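Local coordinates for protein galactan 1,3-beta-galactosidase (PDB 7BYS) that probably cleaves the beta-1,3-linked galactan backbone of arabinogalactans as a family 43 exo-beta-1,3-galactanase, with an appended calcium-binding carbohydrate-binding module, at residues A184-P189 with I201-G207; I271-L275 with V285-W290. Residue numbers count along the deposited sequence, not the author numbering.

How the interactions relate
Both contacts belong to the five-bladed beta-propeller of the family 43 domain, but to neighbouring blades. Interaction 1 pairs two strands of the fourth blade, with 186-187 against 197-204, beside residues of the galactose site. Interaction 2 sets strand 269-276 of the fifth blade against the segment leaving it, 285-290, next to the carbohydrate-binding module. Their centres lie about 21 Å apart, and the blades pack together where Ile201 CD1 comes 4.3 Å from Leu275 CD2. Interaction 1, partly buried, is mostly polar, with strand pairing, a histidine tied to a threonine, and a glutamate sharing waters with a turn. Interaction 2 is buried and built largely on aromatic rings and proline.

Interaction 1 of 2, residues A184-P189 with I201-G207; sequences ATLEAP and IASHTSG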
loop_
_atom_site.group_PDB
_atom_site.type_symbol
_atom_site.label_atom_id
_atom_site.label_comp_id
_atom_site.label_asym_id
_atom_site.label_seq_id
_atom_site.Cartn_x
_atom_site.Cartn_y
_atom_site.Cartn_z
ATOM N N ALA A 184 -14.258 6.601 -16.862
ATOM C CA ALA A 184 -14.209 6.016 -15.528
ATOM C C ALA A 184 -13.152 6.637 -14.619
ATOM O O ALA A 184 -13.268 6.504 -13.397
ATOM C CB ALA A 184 -13.989 4.510 -15.640
ATOM N N THR A 185 -12.143 7.304 -15.180
ATOM C CA THR A 185 -11.057 7.943 -14.421
ATOM C C THR A 185 -10.484 7.020 -13.348
ATOM O O THR A 185 -10.354 7.386 -12.175
ATOM C CB THR A 185 -11.442 9.316 -13.841
ATOM O OG1 THR A 185 -12.453 9.173 -12.830
ATOM C CG2 THR A 185 -11.914 10.269 -14.948
ATOM N N LEU A 186 -10.137 5.813 -13.763
ATOM C CA LEU A 186 -9.603 4.811 -12.854
ATOM C C LEU A 186 -8.104 4.675 -13.048
ATOM O O LEU A 186 -7.598 4.741 -14.173
ATOM C CB LEU A 186 -10.268 3.449 -13.078
ATOM C CG LEU A 186 -11.767 3.358 -12.762
ATOM C CD1 LEU A 186 -12.337 2.053 -13.257
ATOM C CD2 LEU A 186 -12.032 3.546 -11.272
ATOM N N GLU A 187 -7.396 4.453 -11.948
ATOM C CA GLU A 187 -5.976 4.138 -12.040
ATOM C C GLU A 187 -5.625 3.122 -10.957
ATOM O O GLU A 187 -6.504 2.504 -10.344
ATOM C CB GLU A 187 -5.114 5.405 -12.080
ATOM C CG GLU A 187 -5.155 6.222 -10.810
ATOM C CD GLU A 187 -4.270 7.466 -10.899
ATOM O OE1 GLU A 187 -3.731 7.758 -11.988
ATOM O OE2 GLU A 187 -4.107 8.155 -9.873
ATOM N N ALA A 188 -4.322 2.901 -10.762
ATOM C CA ALA A 188 -3.809 1.926 -9.800
ATOM C C ALA A 188 -4.567 0.594 -9.826
ATOM O O ALA A 188 -5.051 0.117 -8.782
ATOM C CB ALA A 188 -3.816 2.542 -8.398
ATOM N N PRO A 189 -4.702 -0.043 -10.987
ATOM C CA PRO A 189 -5.531 -1.247 -11.070
ATOM C C PRO A 189 -4.807 -2.498 -10.594
ATOM O O PRO A 189 -3.579 -2.593 -10.607
ATOM C CB PRO A 189 -5.808 -1.371 -12.574
ATOM C CG PRO A 189 -4.564 -0.802 -13.211
ATOM C CD PRO A 189 -4.197 0.363 -12.316
ATOM N N ILE A 201 -9.690 -4.120 -8.647
ATOM C CA ILE A 201 -9.541 -3.085 -7.631
ATOM C C ILE A 201 -8.829 -1.915 -8.284
ATOM O O ILE A 201 -7.857 -2.121 -9.017
ATOM C CB ILE A 201 -8.688 -3.601 -6.459
ATOM C CG1 ILE A 201 -9.171 -4.973 -5.985
ATOM C CG2 ILE A 201 -8.667 -2.570 -5.334
ATOM C CD1 ILE A 201 -10.560 -4.966 -5.454
ATOM N N ALA A 202 -9.286 -0.694 -8.006
ATOM C CA ALA A 202 -8.686 0.476 -8.638
ATOM C C ALA A 202 -8.978 1.711 -7.801
ATOM O O ALA A 202 -9.931 1.746 -7.022
ATOM C CB ALA A 202 -9.223 0.663 -10.065
ATOM N N SER A 203 -8.151 2.723 -7.975
ATOM C CA SER A 203 -8.410 4.041 -7.420
ATOM C C SER A 203 -9.045 4.947 -8.469
ATOM O O SER A 203 -9.096 4.636 -9.657
ATOM C CB SER A 203 -7.118 4.650 -6.873
ATOM O OG SER A 203 -6.316 5.201 -7.910
ATOM N N HIS A 204 -9.529 6.094 -8.014
ATOM C CA HIS A 204 -9.805 7.176 -8.941
ATOM C C HIS A 204 -8.556 8.039 -9.106
ATOM O O HIS A 204 -7.479 7.720 -8.582
ATOM C CB HIS A 204 -11.059 7.942 -8.528
ATOM C CG HIS A 204 -12.319 7.277 -8.977
ATOM N ND1 HIS A 204 -12.673 7.184 -10.307
ATOM C CD2 HIS A 204 -13.271 6.611 -8.284
ATOM C CE1 HIS A 204 -13.811 6.522 -10.409
ATOM N NE2 HIS A 204 -14.190 6.155 -9.197
ATOM N N THR A 205 -8.683 9.127 -9.869
ATOM C CA THR A 205 -7.543 9.988 -10.202
ATOM C C THR A 205 -7.591 11.211 -9.298
ATOM O O THR A 205 -8.365 12.143 -9.536
ATOM C CB THR A 205 -7.568 10.404 -11.671
ATOM O OG1 THR A 205 -8.841 10.973 -11.991
ATOM C CG2 THR A 205 -7.333 9.208 -12.561
ATOM N N SER A 206 -6.761 11.213 -8.262
ATOM C CA SER A 206 -6.633 12.377 -7.392
ATOM C C SER A 206 -5.166 12.714 -7.153
ATOM O O SER A 206 -4.801 13.223 -6.089
ATOM C CB SER A 206 -7.398 12.193 -6.082
ATOM O OG SER A 206 -6.891 11.096 -5.342
ATOM N N GLY A 207 -4.319 12.440 -8.140
ATOM C CA GLY A 207 -2.899 12.700 -8.000
ATOM C C GLY A 207 -2.301 11.879 -6.880
ATOM O O GLY A 207 -2.592 10.688 -6.714
HETATM O O HOH W 1 -11.415 10.689 -10.591
HETATM O O HOH W 2 -4.867 9.121 -7.448
HETATM O O HOH W 3 -4.299 11.242 -10.619
#
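Glu187 and Ser203 form an antiparallel hydrogen-bonded pair, Glu187 N to Ser203 O and Ser203 N to Glu187 O both 2.9 Å, and their side chains share one face of the sheet. Both have chi1 p. Ser203 OG donates a hydrogen bond to the next carbonyl, His204 O (2.9 Å), while Glu187, with chi2 t, runs out past it, CG 3.3 Å from Ser203 OG. Glu187 OE2 lies 2.7 Å from water 2, which takes Ser206 N and reaches Gly207 O, and 3.2 Å from water 3, which takes Gly207 N. His204, chi1 m, folds back so that ND1 donates to Thr185 O (3.0 Å) and also bonds Thr185 OG1 (3.2 Å, chi1 p); Gln228 takes NE2. Leu186 CD2 lies over the imidazole face, 3.9 Å from the His204 ring centroid, a CH-pi contact. Glu187 lies close to Asp137, and Ser203 OG bonds Gln242; both bind galactose in other crystals of the protein, placing these side chains beside the sugar site of the five-bladed GH43 propeller.

Interaction 2 of 2, residues I271-L275 with V285-W290; sequences IWYPL and VHADVW
This is a buried contact in the last blade of the five-bladed GH43 propeller, between strand 269-276 and the irregular chain that follows the blade's edge strand 283-284. Residues 271-275 are extended; 285-290 starts extended, turns at Asp288 (phi/psi -61/-33) and is extended again at Trp290. Pro274 and Val285 are the nearest pair, CA to CA 5.4 Å, with a hydrogen bond from Val285 N to Pro274 O at 2.9 Å; Pro274 CB is 4.0 Å from Val285 CB. Trp290, chi1 p and chi2 -76°, brings its indole back against the strand: Pro274 CD sits over the five-membered ring, 3.7 Å from its centroid, a CH-pi contact. Tyr273, chi1 m, reaches out along 285-287, CE1 3.3 Å from Ala287 O and OH 3.3 Å from His286 CD2. Water 4 bridges Tyr273 OH (2.6 Å) and Asp288 OD1 (2.8 Å). Asp288 also bonds Tyr358, Ser394 and Tyr427 of the carbohydrate-binding module, at the domain interface. At the indole edge, Trp290 NE1 donates to Trp272 O at 2.9 Å.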
loop_
_atom_site.group_PDB
_atom_site.type_symbol
_atom_site.label_atom_id
_atom_site.label_comp_id
_atom_site.label_asym_id
_atom_site.label_seq_id
_atom_site.Cartn_x
_atom_site.Cartn_y
_atom_site.Cartn_z
ATOM N N ILE A 271 0.791 -0.410 2.925
ATOM C CA ILE A 271 -0.476 -0.602 3.602
ATOM C C ILE A 271 -1.027 -1.915 3.062
ATOM O O ILE A 271 -1.564 -1.967 1.949
ATOM C CB ILE A 271 -1.423 0.578 3.344
ATOM C CG1 ILE A 271 -0.751 1.941 3.656
ATOM C CG2 ILE A 271 -2.706 0.414 4.145
ATOM C CD1 ILE A 271 -0.103 2.052 5.028
ATOM N N TRP A 272 -0.850 -2.987 3.829
ATOM C CA TRP A 272 -1.322 -4.316 3.453
ATOM C C TRP A 272 -2.373 -4.765 4.455
ATOM O O TRP A 272 -2.119 -4.758 5.666
ATOM C CB TRP A 272 -0.200 -5.346 3.484
ATOM C CG TRP A 272 0.864 -5.233 2.438
ATOM C CD1 TRP A 272 1.130 -4.180 1.611
ATOM C CD2 TRP A 272 1.841 -6.226 2.158
ATOM N NE1 TRP A 272 2.223 -4.468 0.819
ATOM C CE2 TRP A 272 2.669 -5.727 1.136
ATOM C CE3 TRP A 272 2.087 -7.505 2.665
ATOM C CZ2 TRP A 272 3.727 -6.468 0.611
ATOM C CZ3 TRP A 272 3.130 -8.236 2.141
ATOM C CH2 TRP A 272 3.944 -7.715 1.138
ATOM N N TYR A 273 -3.538 -5.164 3.952
ATOM C CA TYR A 273 -4.629 -5.642 4.786
ATOM C C TYR A 273 -5.268 -6.861 4.140
ATOM O O TYR A 273 -5.253 -6.998 2.909
ATOM C CB TYR A 273 -5.719 -4.575 4.921
ATOM C CG TYR A 273 -5.352 -3.368 5.740
ATOM C CD1 TYR A 273 -4.909 -3.495 7.049
ATOM C CD2 TYR A 273 -5.462 -2.083 5.206
ATOM C CE1 TYR A 273 -4.592 -2.369 7.815
ATOM C CE2 TYR A 273 -5.156 -0.960 5.958
ATOM C CZ TYR A 273 -4.706 -1.105 7.253
ATOM O OH TYR A 273 -4.395 0.033 7.979
ATOM N N PRO A 274 -5.867 -7.742 4.935
ATOM C CA PRO A 274 -6.702 -8.792 4.346
ATOM C C PRO A 274 -7.834 -8.167 3.542
ATOM O O PRO A 274 -8.408 -7.147 3.924
ATOM C CB PRO A 274 -7.241 -9.555 5.568
ATOM C CG PRO A 274 -6.303 -9.185 6.713
ATOM C CD PRO A 274 -5.898 -7.763 6.406
ATOM N N LEU A 275 -8.141 -8.781 2.418
ATOM C CA LEU A 275 -9.288 -8.408 1.602
ATOM C C LEU A 275 -10.240 -9.585 1.739
ATOM O O LEU A 275 -10.011 -10.649 1.154
ATOM C CB LEU A 275 -8.861 -8.189 0.157
ATOM C CG LEU A 275 -9.763 -7.386 -0.776
ATOM C CD1 LEU A 275 -10.068 -5.991 -0.222
ATOM C CD2 LEU A 275 -9.096 -7.267 -2.151
ATOM N N VAL A 285 -10.151 -5.600 5.635
ATOM C CA VAL A 285 -10.222 -5.803 7.076
ATOM C C VAL A 285 -9.180 -4.877 7.688
ATOM O O VAL A 285 -7.977 -5.062 7.481
ATOM C CB VAL A 285 -9.918 -7.259 7.432
ATOM C CG1 VAL A 285 -9.973 -7.473 8.952
ATOM C CG2 VAL A 285 -10.879 -8.191 6.705
ATOM N N HIS A 286 -9.628 -3.856 8.412
ATOM C CA HIS A 286 -8.694 -2.890 8.988
ATOM C C HIS A 286 -8.063 -3.489 10.237
ATOM O O HIS A 286 -8.583 -3.359 11.351
ATOM C CB HIS A 286 -9.387 -1.573 9.301
ATOM C CG HIS A 286 -8.458 -0.541 9.844
ATOM N ND1 HIS A 286 -8.499 -0.123 11.159
ATOM C CD2 HIS A 286 -7.425 0.117 9.268
ATOM C CE1 HIS A 286 -7.555 0.778 11.357
ATOM N NE2 HIS A 286 -6.890 0.943 10.228
ATOM N N ALA A 287 -6.922 -4.138 10.042
ATOM C CA ALA A 287 -6.198 -4.849 11.092
ATOM C C ALA A 287 -4.847 -4.175 11.259
ATOM O O ALA A 287 -3.978 -4.300 10.388
ATOM C CB ALA A 287 -5.995 -6.315 10.713
ATOM N N ASP A 288 -4.662 -3.468 12.382
ATOM C CA ASP A 288 -3.401 -2.771 12.618
ATOM C C ASP A 288 -2.231 -3.741 12.653
ATOM O O ASP A 288 -1.124 -3.397 12.226
ATOM C CB ASP A 288 -3.437 -2.029 13.961
ATOM C CG ASP A 288 -4.545 -0.983 14.048
ATOM O OD1 ASP A 288 -4.704 -0.182 13.106
ATOM O OD2 ASP A 288 -5.242 -0.945 15.084
ATOM N N VAL A 289 -2.470 -4.958 13.145
ATOM C CA VAL A 289 -1.460 -6.001 13.272
ATOM C C VAL A 289 -2.129 -7.309 12.873
ATOM O O VAL A 289 -3.131 -7.705 13.473
ATOM C CB VAL A 289 -0.943 -6.099 14.720
ATOM C CG1 VAL A 289 0.109 -7.185 14.841
ATOM C CG2 VAL A 289 -0.375 -4.760 15.194
ATOM N N TRP A 290 -1.602 -7.975 11.854
ATOM C CA TRP A 290 -2.159 -9.261 11.466
ATOM C C TRP A 290 -1.047 -10.174 10.989
ATOM O O TRP A 290 0.051 -9.733 10.654
ATOM C CB TRP A 290 -3.284 -9.141 10.418
ATOM C CG TRP A 290 -2.907 -8.473 9.133
ATOM C CD1 TRP A 290 -2.738 -7.135 8.925
ATOM C CD2 TRP A 290 -2.724 -9.106 7.861
ATOM N NE1 TRP A 290 -2.432 -6.898 7.605
ATOM C CE2 TRP A 290 -2.420 -8.092 6.928
ATOM C CE3 TRP A 290 -2.762 -10.431 7.424
ATOM C CZ2 TRP A 290 -2.164 -8.367 5.582
ATOM C CZ3 TRP A 290 -2.503 -10.705 6.086
ATOM C CH2 TRP A 290 -2.219 -9.682 5.181
HETATM O O HOH W 4 -3.641 -0.089 10.511
#